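Local coordinates for protein alcohol dehydrogenase (Thermus sp., PDB 4CPD) that probably oxidises alcohols with NAD as cofactor, as a zinc-binding member of the medium-chain alcohol dehydrogenase family, at residues Val263-Val268 against Phe288-Ala293; Asp238-Ala243 against Leu254-Pro259. One frame throughout, in Å; residues are numbered along the deposited sequence.

Both contacts lie in the parallel, Rossmann-type sheet of the NAD-binding region, with centres about 12 Å apart. Interaction 2 comes first in the chain. It packs strand 239-242 against the end of helix 247-256 and the loop after it. Its contacts are made by D238 and V240, toward the start of the strand, while A243 just past the strand touches NAD. Interaction 1 then pairs strand 262-265 with strand 286-290, the last strand on this side of the sheet within the chain, and ends at the nicotinamide. A probable hydrogen bond from S264 N to V240 O (2.9 Å) joins the two contacts. Both touch the second subunit, so this half of the sheet serves cofactor binding and the dimer interface.

Interaction 1: residues Val263-Val268 against Phe288-Ala293; sequences VSAVGV and FRIGLA. With NAD (nicotinamide-adenine-dinucleotide), chain G.
Strands 263-265 and 288-290 run parallel, 11° apart, with V263 opposite F288, S264 opposite R289 and A265 opposite I290. R289 bonds to both sides of S264. Its N donates to V263 O (3.0 Å), and its O accepts from A265 N (2.7 Å). The CA-H groups of F288 and I290 add weaker contacts to V263 O and A265 O.

V263, A265, F288 and I290 share one face of the sheet. The F288 CG is anti to the backbone N (chi1 178°). V263 CG1 meets the edge of the F288 ring, 3.8 Å from F288 CD1. A265 CB approaches the ring obliquely, 3.9 Å from F288 CZ, and also packs on I290 CB.

Past the strand ends the two chains hold the cofactor through backbone atoms. The carboxamide nitrogen N7N of NAD donates to V266 O (3.0 Å). It also donates to G291 O at 3.3 Å. The carboxamide oxygen O7N accepts from A293 N (2.7 Å). These three bonds hold both polar ends of the carboxamide and probably help to orient the nicotinamide. V268 N donates to the ribose oxygen O3D (3.2 Å).

Helix 247-256 covers the V263 and F288 face. On the opposite face S264 OG bonds to G160 O of helix 153-163. R289 NE forms a salt bridge with D285 of the second subunit, and strand 286-290 pairs antiparallel with a strand of that subunit, continuing the sheet across the dimer.

Interaction 2: residues Asp238-Ala243 against Leu254-Pro259; sequences DLVLEA and LEMVRP
D238 and R258 meet with their flat groups almost perpendicular, the carboxylate and guanidinium planes being 85° apart. R258 comes side-on and grips a single oxygen with two nitrogens. Its NE donates to D238 OD1 at 2.7 Å, from above the carboxylate plane. Its NH2 donates to the same D238 OD1 at 3.1 Å, where OD1 offers its anti lone pair, the one away from OD2. OD1 itself lies in the guanidinium plane, at its edge. The R258 CG sits between the backbone N and the carbonyl carbon (chi1 75°), and the chain is extended from there to NE. R258 NH1 turns back to P259 O (2.8 Å).

Beside this polar pair is an apolar one. V240 points from strand 239-242 toward the residues at the end of helix 247-256. Its CG2 packs on V257 CB at 3.7 Å, and the two side chains cross obliquely. M256 SD makes a looser contact, 4.5 Å from V240 CG2.

R258 NH1 also bonds to Q99 of the second subunit, and D238 OD2 accepts from S171 N. An alanine in place of R258 would probably leave D238 OD1 without its charged mate and Q99 of the second subunit without this donor. The contact thus ties the residue just before the strand to the loop after the helix of the beta-alpha-beta crossover by charge, with apolar packing next to it. The carboxylate probably offsets the arginine's charge where R97 of the second subunit brings another close by.

Interaction 1: residues Val263-Val268 against Phe288-Ala293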
loop_
_atom_site.group_PDB
_atom_site.type_symbol
_atom_site.label_atom_id
_atom_site.label_comp_id
_atom_site.label_asym_id
_atom_site.label_seq_id
_atom_site.Cartn_x
_atom_site.Cartn_y
_atom_site.Cartn_z
ATOM N N VAL A 263 1.233 5.962 -3.373
ATOM C CA VAL A 263 0.008 6.593 -3.783
ATOM C C VAL A 263 -1.059 6.309 -2.751
ATOM O O VAL A 263 -1.259 5.174 -2.325
ATOM C CB VAL A 263 -0.438 6.080 -5.128
ATOM C CG1 VAL A 263 -1.805 6.631 -5.477
ATOM C CG2 VAL A 263 0.576 6.471 -6.182
ATOM N N SER A 264 -1.733 7.363 -2.333
ATOM C CA SER A 264 -2.737 7.280 -1.288
ATOM C C SER A 264 -4.045 7.748 -1.930
ATOM O O SER A 264 -4.249 8.964 -2.098
ATOM C CB SER A 264 -2.323 8.201 -0.146
ATOM O OG SER A 264 -2.778 7.762 1.087
ATOM N N ALA A 265 -4.918 6.801 -2.301
ATOM C CA ALA A 265 -6.199 7.127 -2.966
ATOM C C ALA A 265 -7.340 7.322 -1.977
ATOM O O ALA A 265 -7.653 6.447 -1.184
ATOM C CB ALA A 265 -6.585 6.047 -3.942
ATOM N N VAL A 266 -7.974 8.477 -2.048
ATOM C CA VAL A 266 -8.921 8.880 -1.031
ATOM C C VAL A 266 -10.266 9.318 -1.664
ATOM O O VAL A 266 -11.286 9.378 -0.992
ATOM C CB VAL A 266 -8.264 9.973 -0.156
ATOM C CG1 VAL A 266 -8.885 11.320 -0.443
ATOM C CG2 VAL A 266 -8.374 9.647 1.300
ATOM N N GLY A 267 -10.275 9.561 -2.964
ATOM C CA GLY A 267 -11.515 9.864 -3.691
ATOM C C GLY A 267 -12.488 8.688 -3.923
ATOM O O GLY A 267 -12.091 7.557 -4.246
ATOM N N VAL A 268 -13.778 8.985 -3.791
ATOM C CA VAL A 268 -14.841 8.010 -3.978
ATOM C C VAL A 268 -15.335 7.932 -5.433
ATOM O O VAL A 268 -15.389 8.953 -6.111
ATOM C CB VAL A 268 -16.030 8.337 -3.044
ATOM C CG1 VAL A 268 -17.233 7.427 -3.293
ATOM C CG2 VAL A 268 -15.601 8.217 -1.583
ATOM N N PHE A 288 0.469 1.219 -2.902
ATOM C CA PHE A 288 -0.829 1.820 -3.197
ATOM C C PHE A 288 -1.796 1.533 -2.059
ATOM O O PHE A 288 -1.852 0.419 -1.558
ATOM C CB PHE A 288 -1.387 1.264 -4.506
ATOM C CG PHE A 288 -2.751 1.787 -4.864
ATOM C CD1 PHE A 288 -2.901 3.039 -5.419
ATOM C CD2 PHE A 288 -3.885 1.012 -4.689
ATOM C CE1 PHE A 288 -4.166 3.526 -5.771
ATOM C CE2 PHE A 288 -5.154 1.490 -5.031
ATOM C CZ PHE A 288 -5.298 2.746 -5.579
ATOM N N ARG A 289 -2.552 2.543 -1.649
ATOM C CA ARG A 289 -3.579 2.339 -0.658
ATOM C C ARG A 289 -4.853 3.089 -1.061
ATOM O O ARG A 289 -4.807 4.207 -1.541
ATOM C CB ARG A 289 -3.097 2.721 0.739
ATOM C CG ARG A 289 -4.126 2.329 1.798
ATOM C CD ARG A 289 -3.631 2.522 3.218
ATOM N NE ARG A 289 -4.634 2.115 4.200
ATOM C CZ ARG A 289 -4.460 2.141 5.521
ATOM N NH1 ARG A 289 -3.319 2.545 6.060
ATOM N NH2 ARG A 289 -5.437 1.756 6.315
ATOM N N ILE A 290 -5.990 2.442 -0.859
ATOM C CA ILE A 290 -7.295 3.030 -1.166
ATOM C C ILE A 290 -8.265 2.676 -0.057
ATOM O O ILE A 290 -8.284 1.550 0.413
ATOM C CB ILE A 290 -7.836 2.560 -2.534
ATOM C CG1 ILE A 290 -9.220 3.156 -2.802
ATOM C CG2 ILE A 290 -7.895 1.038 -2.640
ATOM C CD1 ILE A 290 -9.547 3.242 -4.282
ATOM N N GLY A 291 -9.057 3.643 0.372
ATOM C CA GLY A 291 -9.968 3.412 1.475
ATOM C C GLY A 291 -10.748 4.618 1.955
ATOM O O GLY A 291 -10.471 5.751 1.577
ATOM N N LEU A 292 -11.727 4.361 2.807
ATOM C CA LEU A 292 -12.437 5.406 3.492
ATOM C C LEU A 292 -11.675 5.777 4.761
ATOM O O LEU A 292 -11.008 4.937 5.375
ATOM C CB LEU A 292 -13.845 4.930 3.821
ATOM C CG LEU A 292 -14.657 4.367 2.641
ATOM C CD1 LEU A 292 -16.078 4.065 3.079
ATOM C CD2 LEU A 292 -14.695 5.298 1.427
ATOM N N ALA A 293 -11.789 7.034 5.165
ATOM C CA ALA A 293 -10.991 7.574 6.260
ATOM C C ALA A 293 -11.194 6.841 7.516
ATOM O O ALA A 293 -12.264 6.313 7.753
ATOM C CB ALA A 293 -11.366 9.007 6.489
HETATM P PA NAD G . -15.602 18.103 -4.618
HETATM O O1A NAD G . -16.170 19.390 -4.016
HETATM O O2A NAD G . -16.393 17.372 -5.698
HETATM O O5B NAD G . -14.087 18.275 -5.161
HETATM C C5B NAD G . -13.632 17.560 -6.308
HETATM C C4B NAD G . -12.573 18.376 -7.044
HETATM O O4B NAD G . -11.894 17.548 -7.997
HETATM C C3B NAD G . -13.204 19.546 -7.807
HETATM O O3B NAD G . -12.467 20.771 -7.668
HETATM C C2B NAD G . -13.152 19.106 -9.242
HETATM O O2B NAD G . -13.058 20.216 -10.139
HETATM C C1B NAD G . -11.902 18.247 -9.239
HETATM N N9A NAD G . -11.930 17.317 -10.368
HETATM C C8A NAD G . -13.006 16.609 -10.765
HETATM N N7A NAD G . -12.671 15.864 -11.846
HETATM C C5A NAD G . -11.370 16.097 -12.136
HETATM C C6A NAD G . -10.394 15.624 -13.138
HETATM N N6A NAD G . -10.795 14.730 -14.055
HETATM N N1A NAD G . -9.123 16.105 -13.115
HETATM C C2A NAD G . -8.730 17.001 -12.189
HETATM N N3A NAD G . -9.573 17.475 -11.242
HETATM C C4A NAD G . -10.877 17.067 -11.161
HETATM O O3 NAD G . -15.375 17.011 -3.441
HETATM P PN NAD G . -14.568 17.166 -2.043
HETATM O O1N NAD G . -15.593 17.709 -1.066
HETATM O O2N NAD G . -13.183 17.787 -2.254
HETATM O O5D NAD G . -14.263 15.612 -1.716
HETATM C C5D NAD G . -13.147 15.007 -2.398
HETATM C C4D NAD G . -13.314 13.530 -2.745
HETATM O O4D NAD G . -12.940 12.756 -1.596
HETATM C C3D NAD G . -14.742 13.119 -3.108
HETATM O O3D NAD G . -14.677 12.058 -4.076
HETATM C C2D NAD G . -15.332 12.667 -1.770
HETATM O O2D NAD G . -16.482 11.786 -1.850
HETATM C C1D NAD G . -14.095 12.012 -1.151
HETATM N N1N NAD G . -14.139 11.897 0.317
HETATM C C2N NAD G . -13.674 10.737 0.790
HETATM C C3N NAD G . -13.640 10.459 2.149
HETATM C C7N NAD G . -13.074 9.123 2.538
HETATM O O7N NAD G . -13.415 8.564 3.567
HETATM N N7N NAD G . -12.157 8.580 1.713
HETATM C C4N NAD G . -14.103 11.429 3.055
HETATM C C5N NAD G . -14.589 12.641 2.550
HETATM C C6N NAD G . -14.599 12.857 1.162
#

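Interaction 2: residues Asp238-Ala243 against Leu254-Pro259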
loop_
_atom_site.group_PDB
_atom_site.type_symbol
_atom_site.label_atom_id
_atom_site.label_comp_id
_atom_site.label_asym_id
_atom_site.label_seq_id
_atom_site.Cartn_x
_atom_site.Cartn_y
_atom_site.Cartn_z
ATOM N N ASP A 238 7.457 11.983 -4.346
ATOM C CA ASP A 238 7.536 10.874 -3.418
ATOM C C ASP A 238 6.161 10.303 -3.074
ATOM O O ASP A 238 6.004 9.098 -2.930
ATOM C CB ASP A 238 8.227 11.342 -2.145
ATOM C CG ASP A 238 9.619 11.848 -2.411
ATOM O OD1 ASP A 238 10.520 10.994 -2.557
ATOM O OD2 ASP A 238 9.811 13.086 -2.507
ATOM N N LEU A 239 5.171 11.184 -2.964
ATOM C CA LEU A 239 3.807 10.812 -2.591
ATOM C C LEU A 239 2.760 11.468 -3.488
ATOM O O LEU A 239 2.883 12.634 -3.820
ATOM C CB LEU A 239 3.594 11.212 -1.139
ATOM C CG LEU A 239 2.198 11.079 -0.553
ATOM C CD1 LEU A 239 1.610 9.694 -0.757
ATOM C CD2 LEU A 239 2.254 11.393 0.930
ATOM N N VAL A 240 1.749 10.714 -3.913
ATOM C CA VAL A 240 0.583 11.303 -4.575
ATOM C C VAL A 240 -0.640 11.030 -3.745
ATOM O O VAL A 240 -0.910 9.889 -3.406
ATOM C CB VAL A 240 0.321 10.730 -5.964
ATOM C CG1 VAL A 240 -0.863 11.417 -6.620
ATOM C CG2 VAL A 240 1.531 10.924 -6.825
ATOM N N LEU A 241 -1.381 12.082 -3.429
ATOM C CA LEU A 241 -2.690 11.949 -2.807
ATOM C C LEU A 241 -3.754 12.189 -3.864
ATOM O O LEU A 241 -3.863 13.301 -4.355
ATOM C CB LEU A 241 -2.867 12.970 -1.692
ATOM C CG LEU A 241 -4.217 12.790 -1.022
ATOM C CD1 LEU A 241 -4.068 11.828 0.122
ATOM C CD2 LEU A 241 -4.752 14.092 -0.516
ATOM N N GLU A 242 -4.545 11.174 -4.207
ATOM C CA GLU A 242 -5.591 11.389 -5.212
ATOM C C GLU A 242 -6.896 11.606 -4.466
ATOM O O GLU A 242 -7.289 10.818 -3.606
ATOM C CB GLU A 242 -5.612 10.301 -6.316
ATOM C CG GLU A 242 -6.762 9.331 -6.322
ATOM C CD GLU A 242 -8.101 9.959 -6.627
ATOM O OE1 GLU A 242 -8.240 10.622 -7.676
ATOM O OE2 GLU A 242 -9.039 9.749 -5.810
ATOM N N ALA A 243 -7.536 12.722 -4.771
ATOM C CA ALA A 243 -8.696 13.170 -4.015
ATOM C C ALA A 243 -9.864 13.537 -4.920
ATOM O O ALA A 243 -10.669 14.412 -4.557
ATOM C CB ALA A 243 -8.329 14.360 -3.152
ATOM N N LEU A 254 -0.729 6.930 -10.547
ATOM C CA LEU A 254 0.228 5.827 -10.680
ATOM C C LEU A 254 1.315 6.069 -11.736
ATOM O O LEU A 254 2.448 5.620 -11.591
ATOM C CB LEU A 254 -0.509 4.516 -10.935
ATOM C CG LEU A 254 -1.250 4.038 -9.682
ATOM C CD1 LEU A 254 -2.281 2.999 -10.032
ATOM C CD2 LEU A 254 -0.308 3.469 -8.626
ATOM N N GLU A 255 0.974 6.795 -12.787
ATOM C CA GLU A 255 1.963 7.192 -13.761
ATOM C C GLU A 255 2.877 8.286 -13.182
ATOM O O GLU A 255 4.101 8.255 -13.303
ATOM C CB GLU A 255 1.249 7.701 -15.002
ATOM C CG GLU A 255 2.138 7.700 -16.236
ATOM C CD GLU A 255 1.406 8.124 -17.498
ATOM O OE1 GLU A 255 0.173 8.354 -17.449
ATOM O OE2 GLU A 255 2.078 8.207 -18.549
ATOM N N MET A 256 2.249 9.263 -12.553
ATOM C CA MET A 256 2.924 10.436 -12.036
ATOM C C MET A 256 3.980 10.127 -10.942
ATOM O O MET A 256 5.094 10.662 -10.968
ATOM C CB MET A 256 1.811 11.327 -11.505
ATOM C CG MET A 256 2.181 12.666 -10.917
ATOM S SD MET A 256 0.646 13.472 -10.391
ATOM C CE MET A 256 -0.250 13.660 -11.924
ATOM N N VAL A 257 3.623 9.267 -9.987
ATOM C CA VAL A 257 4.443 9.052 -8.794
ATOM C C VAL A 257 5.788 8.497 -9.223
ATOM O O VAL A 257 5.856 7.756 -10.192
ATOM C CB VAL A 257 3.750 8.088 -7.786
ATOM C CG1 VAL A 257 3.675 6.674 -8.343
ATOM C CG2 VAL A 257 4.446 8.090 -6.427
ATOM N N ARG A 258 6.855 8.860 -8.507
ATOM C CA ARG A 258 8.171 8.290 -8.782
ATOM C C ARG A 258 8.224 6.795 -8.504
ATOM O O ARG A 258 7.477 6.284 -7.687
ATOM C CB ARG A 258 9.278 8.979 -7.973
ATOM C CG ARG A 258 9.370 8.648 -6.488
ATOM C CD ARG A 258 10.684 9.167 -5.921
ATOM N NE ARG A 258 10.809 9.068 -4.454
ATOM C CZ ARG A 258 11.135 7.966 -3.772
ATOM N NH1 ARG A 258 11.354 6.797 -4.376
ATOM N NH2 ARG A 258 11.243 8.029 -2.462
ATOM N N PRO A 259 9.146 6.102 -9.167
ATOM C CA PRO A 259 9.493 4.765 -8.740
ATOM C C PRO A 259 9.784 4.739 -7.261
ATOM O O PRO A 259 10.430 5.642 -6.743
ATOM C CB PRO A 259 10.773 4.463 -9.537
ATOM C CG PRO A 259 10.606 5.249 -10.799
ATOM C CD PRO A 259 9.911 6.510 -10.363
#